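Local structure of signal recognition particle receptor FtsY (5L3S) at residues V109-T115 and D190-H196; A135-T139 and A166-A172; D215-L219 and V240-A244. The protein serves as the signal recognition particle receptor, pairing a helical bundle with a P-loop nucleotide-binding domain of the SRP54 type. One frame throughout, in Å; residues are numbered along the deposited sequence.

Contact 1 (V109-T115 and D190-H196); sequences VNGVGKT and DTAGRMH. With MG (magnesium ion), chain S; GNP (phosphoaminophosphonic acid-guanylate ester), chain R; GNP (phosphoaminophosphonic acid-guanylate ester), chain I.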
loop_
_atom_site.group_PDB
_atom_site.type_symbol
_atom_site.label_atom_id
_atom_site.label_comp_id
_atom_site.label_asym_id
_atom_site.label_seq_id
_atom_site.Cartn_x
_atom_site.Cartn_y
_atom_site.Cartn_z
ATOM N N VAL B 109 -3.458 5.746 6.688
ATOM C CA VAL B 109 -2.136 5.341 7.149
ATOM C C VAL B 109 -1.022 5.966 6.319
ATOM O O VAL B 109 -1.259 6.556 5.267
ATOM C CB VAL B 109 -1.977 3.779 7.201
ATOM C CG1 VAL B 109 -3.102 3.158 8.010
ATOM C CG2 VAL B 109 -1.945 3.187 5.814
ATOM N N ASN B 110 0.208 5.840 6.805
ATOM C CA ASN B 110 1.347 6.471 6.153
ATOM C C ASN B 110 1.575 6.068 4.717
ATOM O O ASN B 110 1.580 4.876 4.391
ATOM C CB ASN B 110 2.618 6.151 6.951
ATOM C CG ASN B 110 2.467 6.509 8.384
ATOM O OD1 ASN B 110 1.887 5.745 9.167
ATOM N ND2 ASN B 110 2.960 7.694 8.752
ATOM N N GLY B 111 1.786 7.068 3.870
ATOM C CA GLY B 111 2.224 6.846 2.501
ATOM C C GLY B 111 1.127 6.484 1.489
ATOM O O GLY B 111 1.430 6.327 0.299
ATOM N N VAL B 112 -0.124 6.351 1.930
ATOM C CA VAL B 112 -1.211 5.922 1.010
ATOM C C VAL B 112 -1.564 6.912 -0.101
ATOM O O VAL B 112 -2.077 6.518 -1.159
ATOM C CB VAL B 112 -2.540 5.560 1.749
ATOM C CG1 VAL B 112 -2.365 4.292 2.564
ATOM C CG2 VAL B 112 -3.071 6.748 2.612
ATOM N N GLY B 113 -1.326 8.196 0.140
ATOM C CA GLY B 113 -1.537 9.176 -0.905
ATOM C C GLY B 113 -2.401 10.379 -0.556
ATOM O O GLY B 113 -2.908 11.022 -1.461
ATOM N N LYS B 114 -2.539 10.696 0.732
ATOM C CA LYS B 114 -3.389 11.800 1.185
ATOM C C LYS B 114 -3.054 13.158 0.559
ATOM O O LYS B 114 -3.937 13.833 0.012
ATOM C CB LYS B 114 -3.325 11.910 2.720
ATOM C CG LYS B 114 -3.580 10.587 3.454
ATOM C CD LYS B 114 -3.399 10.722 4.966
ATOM C CE LYS B 114 -1.895 10.761 5.369
ATOM N NZ LYS B 114 -1.173 9.528 4.900
ATOM N N THR B 115 -1.793 13.562 0.685
ATOM C CA THR B 115 -1.309 14.876 0.254
ATOM C C THR B 115 -1.476 15.081 -1.247
ATOM O O THR B 115 -1.986 16.107 -1.704
ATOM C CB THR B 115 0.163 15.069 0.704
ATOM O OG1 THR B 115 0.222 15.050 2.141
ATOM C CG2 THR B 115 0.746 16.359 0.158
ATOM N N ASP B 190 -5.223 18.530 5.228
ATOM C CA ASP B 190 -4.263 17.424 5.129
ATOM C C ASP B 190 -3.893 17.015 6.541
ATOM O O ASP B 190 -3.803 17.866 7.422
ATOM C CB ASP B 190 -3.009 17.874 4.355
ATOM C CG ASP B 190 -2.183 16.689 3.799
ATOM O OD1 ASP B 190 -2.620 15.528 3.940
ATOM O OD2 ASP B 190 -1.114 16.940 3.201
ATOM N N THR B 191 -3.662 15.720 6.768
ATOM C CA THR B 191 -3.238 15.260 8.082
ATOM C C THR B 191 -2.067 14.304 7.925
ATOM O O THR B 191 -1.883 13.698 6.861
ATOM C CB THR B 191 -4.385 14.531 8.869
ATOM O OG1 THR B 191 -4.724 13.296 8.220
ATOM C CG2 THR B 191 -5.621 15.401 8.990
ATOM N N ALA B 192 -1.256 14.187 8.970
ATOM C CA ALA B 192 -0.149 13.229 8.926
ATOM C C ALA B 192 -0.630 11.777 8.820
ATOM O O ALA B 192 -1.716 11.424 9.285
ATOM C CB ALA B 192 0.753 13.396 10.133
ATOM N N GLY B 193 0.196 10.937 8.212
ATOM C CA GLY B 193 -0.062 9.505 8.212
ATOM C C GLY B 193 -0.081 9.018 9.646
ATOM O O GLY B 193 0.637 9.534 10.504
ATOM N N ARG B 194 -0.915 8.027 9.920
ATOM C CA ARG B 194 -0.990 7.458 11.257
ATOM C C ARG B 194 -1.536 6.047 11.139
ATOM O O ARG B 194 -2.398 5.789 10.299
ATOM C CB ARG B 194 -1.872 8.322 12.178
ATOM C CG ARG B 194 -3.398 8.251 11.915
ATOM C CD ARG B 194 -4.126 9.470 12.521
ATOM N NE ARG B 194 -3.681 10.659 11.818
ATOM C CZ ARG B 194 -3.191 11.752 12.394
ATOM N NH1 ARG B 194 -3.117 11.856 13.718
ATOM N NH2 ARG B 194 -2.778 12.746 11.627
ATOM N N MET B 195 -1.025 5.133 11.957
ATOM C CA MET B 195 -1.606 3.796 12.018
ATOM C C MET B 195 -2.938 3.823 12.745
ATOM O O MET B 195 -3.112 4.531 13.736
ATOM C CB MET B 195 -0.662 2.809 12.718
ATOM C CG MET B 195 0.587 2.456 11.925
ATOM S SD MET B 195 0.192 1.663 10.344
ATOM C CE MET B 195 -1.140 0.605 10.842
ATOM N N HIS B 196 -3.875 3.025 12.256
ATOM C CA HIS B 196 -5.192 2.913 12.859
ATOM C C HIS B 196 -5.138 2.359 14.286
ATOM O O HIS B 196 -6.076 2.542 15.049
ATOM C CB HIS B 196 -6.107 2.065 11.961
ATOM C CG HIS B 196 -5.472 0.789 11.486
ATOM N ND1 HIS B 196 -4.354 0.768 10.676
ATOM C CD2 HIS B 196 -5.807 -0.507 11.702
ATOM C CE1 HIS B 196 -4.033 -0.489 10.413
ATOM N NE2 HIS B 196 -4.891 -1.281 11.028
HETATM MG MG MG S . 1.095 13.539 3.377
HETATM P PG GNP R . 2.271 10.707 4.302
HETATM O O1G GNP R . 1.790 12.127 4.491
HETATM O O2G GNP R . 3.751 10.548 4.622
HETATM O O3G GNP R . 1.549 9.684 5.151
HETATM N N3B GNP R . 2.068 10.302 2.768
HETATM P PB GNP R . 0.676 10.611 1.986
HETATM O O1B GNP R . 0.313 12.018 2.161
HETATM O O2B GNP R . -0.352 9.671 2.458
HETATM O O3A GNP R . 0.979 10.332 0.530
HETATM P PA GNP R . 1.636 11.228 -0.529
HETATM O O1A GNP R . 0.636 12.185 -1.105
HETATM O O2A GNP R . 2.914 11.816 -0.020
HETATM O "O5'" GNP R . 1.940 10.264 -1.728
HETATM C "C5'" GNP R . 2.919 9.180 -1.635
HETATM C "C4'" GNP R . 3.403 8.836 -3.033
HETATM O "O4'" GNP R . 2.341 8.152 -3.795
HETATM C "C3'" GNP R . 3.792 10.040 -3.868
HETATM O "O3'" GNP R . 4.881 9.679 -4.699
HETATM C "C2'" GNP R . 2.540 10.290 -4.728
HETATM O "O2'" GNP R . 2.870 10.939 -5.943
HETATM C "C1'" GNP R . 2.182 8.824 -5.021
HETATM N N9 GNP R . 0.790 8.661 -5.438
HETATM C C8 GNP R . -0.345 9.134 -4.835
HETATM N N7 GNP R . -1.458 8.791 -5.458
HETATM C C5 GNP R . -1.002 8.037 -6.536
HETATM C C6 GNP R . -1.726 7.399 -7.566
HETATM O O6 GNP R . -2.957 7.411 -7.710
HETATM N N1 GNP R . -0.890 6.749 -8.479
HETATM C C2 GNP R . 0.492 6.707 -8.370
HETATM N N2 GNP R . 1.169 6.046 -9.308
HETATM N N3 GNP R . 1.176 7.306 -7.402
HETATM C C4 GNP R . 0.371 7.951 -6.535
HETATM P PG GNP I . 7.809 8.423 -2.413
HETATM O O1G GNP I . 6.649 9.363 -2.773
HETATM O O2G GNP I . 9.149 9.062 -2.649
HETATM O O3G GNP I . 7.560 7.157 -3.208
HETATM N N3B GNP I . 7.621 8.025 -0.862
HETATM P PB GNP I . 8.723 7.140 -0.016
HETATM O O1B GNP I . 9.957 7.914 -0.083
HETATM O O2B GNP I . 8.722 5.749 -0.523
HETATM O O3A GNP I . 8.191 7.038 1.432
HETATM P PA GNP I . 8.325 8.123 2.561
HETATM O O1A GNP I . 7.878 9.455 2.110
HETATM O O2A GNP I . 9.686 8.040 3.142
HETATM O "O5'" GNP I . 7.387 7.598 3.710
HETATM C "C5'" GNP I . 5.985 7.386 3.509
HETATM C "C4'" GNP I . 5.325 7.459 4.880
HETATM O "O4'" GNP I . 5.596 6.255 5.639
HETATM C "C3'" GNP I . 5.831 8.590 5.774
HETATM O "O3'" GNP I . 4.745 9.086 6.529
HETATM C "C2'" GNP I . 6.834 7.903 6.712
HETATM O "O2'" GNP I . 6.912 8.587 7.946
HETATM C "C1'" GNP I . 6.130 6.564 6.909
HETATM N N9 GNP I . 6.931 5.388 7.280
HETATM C C8 GNP I . 8.067 4.872 6.693
HETATM N N7 GNP I . 8.474 3.750 7.264
HETATM C C5 GNP I . 7.530 3.507 8.282
HETATM C C6 GNP I . 7.403 2.482 9.259
HETATM O O6 GNP I . 8.142 1.487 9.454
HETATM N N1 GNP I . 6.281 2.667 10.072
HETATM C C2 GNP I . 5.396 3.710 9.969
HETATM N N2 GNP I . 4.371 3.770 10.835
HETATM N N3 GNP I . 5.526 4.666 9.075
HETATM C C4 GNP I . 6.587 4.515 8.279
HETATM O O HOH W 1 -0.717 13.799 4.352
HETATM O O HOH W 2 2.701 13.632 2.078
HETATM O O HOH W 3 2.042 15.023 4.507
#
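T115 and D190 meet through a short hydrogen bond beside the magnesium ion: T115 OG1 donates to D190 OD2 at 2.5 Å, which accepts on its syn lone pair. OG1 also binds the metal, at 2.1 Å, so D190 acts from the second shell and orients a first-shell ligand. Its other oxygen, OD1, receives a bond from a metal-bound water that also donates to T191 O. The remaining magnesium ligands are O1G and O1B of one phosphoaminophosphonic acid-guanylate ester and two further waters.

K114 bridges the loop and the phosphates. Bends at chi3 and chi4 (-77° and -58°) curl its chain past T191 O, and NZ reaches V109 O, O3G and O2B of this ligand, the last at 2.6 Å. The backbone amides of G111, G113, K114 and T115 donate to the same phosphate groups, the mark of a P-loop (Walker A) strand-loop-helix.

Backbone packing joins the other ends. V109 CA lies 3.2 Å from R194 O in a CA-H...O contact, and N110 CA faces G193 CA at 3.9 Å; G193 has no side chain to collide with N110 or O3G. N110 ND2 turns to the second ligand molecule and donates to its O3' nearly straight (165°).

Apolar contact is slight: V109 CG1 approaches M195 CE and, obliquely, the ring of H196, whose NE2 bonds a polar side chain of another protein chain. Helix 228-239 packs against V109 and H196, strand 216-222 against V112 and K114, and helix 144-155 against T115 and D190.

Contact 2 (A135-T139 and A166-A172); sequences AASDT and ADPASVA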
loop_
_atom_site.group_PDB
_atom_site.type_symbol
_atom_site.label_atom_id
_atom_site.label_comp_id
_atom_site.label_asym_id
_atom_site.label_seq_id
_atom_site.Cartn_x
_atom_site.Cartn_y
_atom_site.Cartn_z
ATOM N N ALA B 135 -5.466 23.453 4.373
ATOM C CA ALA B 135 -4.861 23.497 5.696
ATOM C C ALA B 135 -3.724 22.473 5.755
ATOM O O ALA B 135 -3.953 21.264 5.594
ATOM C CB ALA B 135 -5.897 23.176 6.750
ATOM N N ALA B 136 -2.509 22.955 5.996
ATOM C CA ALA B 136 -1.333 22.092 6.133
ATOM C C ALA B 136 -1.259 21.511 7.538
ATOM O O ALA B 136 -0.380 21.863 8.323
ATOM C CB ALA B 136 -0.067 22.870 5.802
ATOM N N SER B 137 -2.180 20.608 7.855
ATOM C CA SER B 137 -2.289 20.086 9.218
ATOM C C SER B 137 -1.465 18.811 9.506
ATOM O O SER B 137 -1.638 18.199 10.550
ATOM C CB SER B 137 -3.759 19.894 9.611
ATOM O OG SER B 137 -4.370 21.144 9.922
ATOM N N ASP B 138 -0.591 18.415 8.577
ATOM C CA ASP B 138 0.521 17.507 8.915
ATOM C C ASP B 138 1.679 18.371 9.375
ATOM O O ASP B 138 2.409 18.929 8.556
ATOM C CB ASP B 138 0.969 16.683 7.711
ATOM C CG ASP B 138 2.159 15.757 8.019
ATOM O OD1 ASP B 138 2.777 15.855 9.103
ATOM O OD2 ASP B 138 2.485 14.926 7.145
ATOM N N THR B 139 1.849 18.478 10.684
ATOM C CA THR B 139 2.894 19.327 11.239
ATOM C C THR B 139 4.047 18.466 11.754
ATOM O O THR B 139 4.935 18.944 12.462
ATOM C CB THR B 139 2.359 20.182 12.403
ATOM O OG1 THR B 139 1.858 19.317 13.427
ATOM C CG2 THR B 139 1.207 21.086 11.930
ATOM N N ALA B 166 2.692 25.721 15.270
ATOM C CA ALA B 166 1.294 25.357 15.515
ATOM C C ALA B 166 1.049 23.851 15.371
ATOM O O ALA B 166 1.634 23.213 14.508
ATOM C CB ALA B 166 0.381 26.119 14.564
ATOM N N ASP B 167 0.155 23.307 16.200
ATOM C CA ASP B 167 -0.233 21.908 16.124
ATOM C C ASP B 167 -1.333 21.723 15.048
ATOM O O ASP B 167 -1.893 22.712 14.570
ATOM C CB ASP B 167 -0.654 21.406 17.525
ATOM C CG ASP B 167 -2.034 21.905 17.967
ATOM O OD1 ASP B 167 -3.022 21.790 17.205
ATOM O OD2 ASP B 167 -2.139 22.385 19.109
ATOM N N PRO B 168 -1.641 20.468 14.660
ATOM C CA PRO B 168 -2.618 20.273 13.574
ATOM C C PRO B 168 -3.971 20.974 13.766
ATOM O O PRO B 168 -4.525 21.493 12.797
ATOM C CB PRO B 168 -2.788 18.756 13.534
ATOM C CG PRO B 168 -1.406 18.239 13.931
ATOM C CD PRO B 168 -0.987 19.197 15.040
ATOM N N ALA B 169 -4.487 20.995 14.989
ATOM C CA ALA B 169 -5.793 21.590 15.243
ATOM C C ALA B 169 -5.763 23.106 15.105
ATOM O O ALA B 169 -6.730 23.716 14.648
ATOM C CB ALA B 169 -6.298 21.200 16.631
ATOM N N SER B 170 -4.656 23.717 15.524
ATOM C CA SER B 170 -4.507 25.159 15.443
ATOM C C SER B 170 -4.414 25.563 13.972
ATOM O O SER B 170 -5.008 26.562 13.564
ATOM C CB SER B 170 -3.257 25.610 16.206
ATOM O OG SER B 170 -2.929 26.951 15.884
ATOM N N VAL B 171 -3.681 24.782 13.177
ATOM C CA VAL B 171 -3.582 25.060 11.741
ATOM C C VAL B 171 -4.967 24.992 11.076
ATOM O O VAL B 171 -5.342 25.884 10.313
ATOM C CB VAL B 171 -2.602 24.114 11.012
ATOM C CG1 VAL B 171 -2.561 24.447 9.514
ATOM C CG2 VAL B 171 -1.194 24.216 11.608
ATOM N N ALA B 172 -5.728 23.944 11.383
ATOM C CA ALA B 172 -7.076 23.781 10.822
ATOM C C ALA B 172 -8.027 24.887 11.255
ATOM O O ALA B 172 -8.796 25.418 10.444
ATOM C CB ALA B 172 -7.651 22.392 11.177
#
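T139 meets A166, P168 and V171 from the loop that follows strand 132-137, while S137 holds the first turn of helix 168-181 in a different way. T139 contributes its methyl and its hydroxyl oxygen to separate neighbours. CG2 lies 3.4 Å from A166 O and meets V171 CG2 tip to tip at 4.0 Å, while OG1 rests 3.3 Å from CD of the P168 ring. With chi1 at 59°, OG1 sits between the backbone N and the carbonyl carbon, which leaves CG2 to reach toward V171.

S137 is held by a polar bond. Its OG donates to P168 O at 2.9 Å, only 15° from the carbonyl plane, and that oxygen also accepts the helical bond from A172 N. Two donors thus share one carbonyl, and the serine ties segment 135-139 to the helix backbone. In the α/β nucleotide-binding fold to which this domain belongs, strand and helix here run almost antiparallel, their short axes 174° apart and 7.2 Å at closest approach. The start of the helix is capped by D167, whose OD1 accepts from S170 N at 3.0 Å, approached from above the carboxylate plane, and more weakly from A169 N.

V171 sets its branches against the backbone and the serine: CG1 packs 3.6 Å from A136 O, and CB lies beside S137 OG. A136 is the centre of an inverse gamma turn, and its carbonyl accepts from Q145. Beyond the pair, I189 of strand 186-191 packs on A135, S137 and A172, while P168 leans on V208 of helix 199-212.

Contact 3 (D215-L219 and V240-A244); sequences DFRIL and VGYDA. With GOL (glycerol), chain C.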
loop_
_atom_site.group_PDB
_atom_site.type_symbol
_atom_site.label_atom_id
_atom_site.label_comp_id
_atom_site.label_asym_id
_atom_site.label_seq_id
_atom_site.Cartn_x
_atom_site.Cartn_y
_atom_site.Cartn_z
ATOM N N ASP B 215 -17.436 18.751 7.337
ATOM C CA ASP B 215 -18.688 18.404 6.694
ATOM C C ASP B 215 -18.555 17.082 5.949
ATOM O O ASP B 215 -19.549 16.430 5.660
ATOM C CB ASP B 215 -19.120 19.514 5.743
ATOM C CG ASP B 215 -19.315 20.835 6.455
ATOM O OD1 ASP B 215 -20.380 21.009 7.069
ATOM O OD2 ASP B 215 -18.398 21.680 6.421
ATOM N N PHE B 216 -17.327 16.685 5.649
ATOM C CA PHE B 216 -17.091 15.433 4.931
ATOM C C PHE B 216 -15.760 14.873 5.382
ATOM O O PHE B 216 -14.789 15.610 5.478
ATOM C CB PHE B 216 -17.065 15.680 3.419
ATOM C CG PHE B 216 -17.477 14.485 2.586
ATOM C CD1 PHE B 216 -18.790 14.037 2.589
ATOM C CD2 PHE B 216 -16.558 13.840 1.773
ATOM C CE1 PHE B 216 -19.177 12.944 1.816
ATOM C CE2 PHE B 216 -16.935 12.748 0.998
ATOM C CZ PHE B 216 -18.253 12.300 1.022
ATOM N N ARG B 217 -15.705 13.565 5.651
ATOM C CA ARG B 217 -14.461 12.938 6.080
ATOM C C ARG B 217 -14.087 11.830 5.091
ATOM O O ARG B 217 -14.911 10.978 4.792
ATOM C CB ARG B 217 -14.616 12.307 7.468
ATOM C CG ARG B 217 -15.077 13.213 8.580
ATOM C CD ARG B 217 -15.294 12.385 9.833
ATOM N NE ARG B 217 -15.788 13.182 10.944
ATOM C CZ ARG B 217 -15.947 12.727 12.183
ATOM N NH1 ARG B 217 -15.656 11.465 12.476
ATOM N NH2 ARG B 217 -16.404 13.537 13.131
ATOM N N ILE B 218 -12.856 11.850 4.589
ATOM C CA ILE B 218 -12.437 10.901 3.571
ATOM C C ILE B 218 -11.238 10.084 4.042
ATOM O O ILE B 218 -10.185 10.634 4.346
ATOM C CB ILE B 218 -12.061 11.593 2.249
ATOM C CG1 ILE B 218 -13.253 12.405 1.718
ATOM C CG2 ILE B 218 -11.618 10.557 1.211
ATOM C CD1 ILE B 218 -12.959 13.149 0.431
ATOM N N LEU B 219 -11.424 8.773 4.094
ATOM C CA LEU B 219 -10.330 7.853 4.367
ATOM C C LEU B 219 -9.634 7.553 3.053
ATOM O O LEU B 219 -10.288 7.269 2.042
ATOM C CB LEU B 219 -10.865 6.561 4.983
ATOM C CG LEU B 219 -9.836 5.418 5.105
ATOM C CD1 LEU B 219 -8.721 5.787 6.058
ATOM C CD2 LEU B 219 -10.546 4.092 5.503
ATOM N N VAL B 240 -12.832 6.474 14.606
ATOM C CA VAL B 240 -12.880 7.837 14.087
ATOM C C VAL B 240 -14.205 8.108 13.362
ATOM O O VAL B 240 -14.919 9.069 13.685
ATOM C CB VAL B 240 -11.702 8.078 13.118
ATOM C CG1 VAL B 240 -11.705 9.516 12.599
ATOM C CG2 VAL B 240 -10.367 7.743 13.787
ATOM N N GLY B 241 -14.538 7.244 12.397
ATOM C CA GLY B 241 -15.705 7.442 11.542
ATOM C C GLY B 241 -15.358 8.272 10.311
ATOM O O GLY B 241 -14.597 9.240 10.396
ATOM N N TYR B 242 -15.883 7.879 9.154
ATOM C CA TYR B 242 -15.664 8.636 7.919
ATOM C C TYR B 242 -16.865 8.444 6.996
ATOM O O TYR B 242 -17.714 7.581 7.242
ATOM C CB TYR B 242 -14.365 8.224 7.221
ATOM C CG TYR B 242 -14.241 6.730 6.982
ATOM C CD1 TYR B 242 -13.665 5.901 7.947
ATOM C CD2 TYR B 242 -14.702 6.147 5.804
ATOM C CE1 TYR B 242 -13.555 4.531 7.753
ATOM C CE2 TYR B 242 -14.592 4.770 5.595
ATOM C CZ TYR B 242 -14.013 3.972 6.580
ATOM O OH TYR B 242 -13.903 2.616 6.401
ATOM N N ASP B 243 -16.933 9.238 5.932
ATOM C CA ASP B 243 -18.102 9.237 5.049
ATOM C C ASP B 243 -17.865 8.458 3.756
ATOM O O ASP B 243 -18.787 7.847 3.212
ATOM C CB ASP B 243 -18.496 10.671 4.703
ATOM C CG ASP B 243 -18.818 11.493 5.932
ATOM O OD1 ASP B 243 -19.804 11.157 6.613
ATOM O OD2 ASP B 243 -18.091 12.468 6.216
ATOM N N ALA B 244 -16.634 8.511 3.257
ATOM C CA ALA B 244 -16.291 7.867 1.990
ATOM C C ALA B 244 -14.795 7.565 1.877
ATOM O O ALA B 244 -13.995 7.992 2.703
ATOM C CB ALA B 244 -16.736 8.709 0.820
HETATM C C1 GOL C . -14.823 13.362 16.710
HETATM O O1 GOL C . -13.712 13.113 17.540
HETATM C C2 GOL C . -15.120 12.143 15.842
HETATM O O2 GOL C . -14.311 11.051 16.231
HETATM C C3 GOL C . -16.597 11.787 15.986
HETATM O O3 GOL C . -16.993 10.956 14.917
#
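The ring of Y242 carries L219 on one face: L219 CB sits 3.9 Å from the centroid, only 11° off the ring normal, in a CH-pi contact, and CD2 lies further out over the phenol end, 3.6 Å from CZ. At the ring edge, in plane, is A244 N. Placing CG between the backbone N and the carbonyl carbon (chi1 53°) turns a ring face to L219, and Y242 OH is hydrogen-bonded to A233 O. The F216 ring receives D243 CB over one face, offset toward the rim, while I218 CD1 lies at its edge in plane and A244 CB comes in obliquely. At the edge of the R217 guanidinium lie G241 O, V240 O and O3 of a glycerol, probably from the crystallisation liquor. NH1 donates almost straight to G241 O at 3.2 Å; G241 O lies in the guanidinium plane, whereas NH1 stands well above the carbonyl plane of G241. The same nitrogen donates to glycerol O3 at 2.8 Å.

D243 grips both the N and the O of R217. Its OD2 accepts from R217 N at 2.7 Å through the anti lone pair, and D243 N donates to R217 O, which also takes a weak bond from A244 N. The carboxylate takes the place a main-chain acceptor would probably hold, where the second segment is not yet a strand. Beyond it, L219 N donates to A244 O at 3.0 Å, nearly in line with the carbonyl.

I218 and A244 form a parallel bridge, where strand 244-248 begins alongside strand 216-222. Helix 228-239 connects the two, so the contact closes a beta-alpha-beta crossover in the central sheet of this P-loop fold.

In the fold
All three contacts reach the central sheet of the nucleotide-binding domain. Contact 1 is the buried one; contacts 2 and 3 are only partly buried. Contacts 1 and 2 touch directly: strands 186-191 and 132-137 are neighbours, D190 N lies 3.0 Å from A135 O, and A192 CB packs near D138 OD1. Contact 3 stands apart, about 5 Å from contact 1 and 11 Å from contact 2 at the nearest atoms. Chemistry follows place: metal, phosphate and lysine dominate at the ligand, a serine and small apolar side chains join strand to helix in contact 2, and ring faces with backbone bonds join strand 216-222 to the loop leading into strand 244-248 in contact 3.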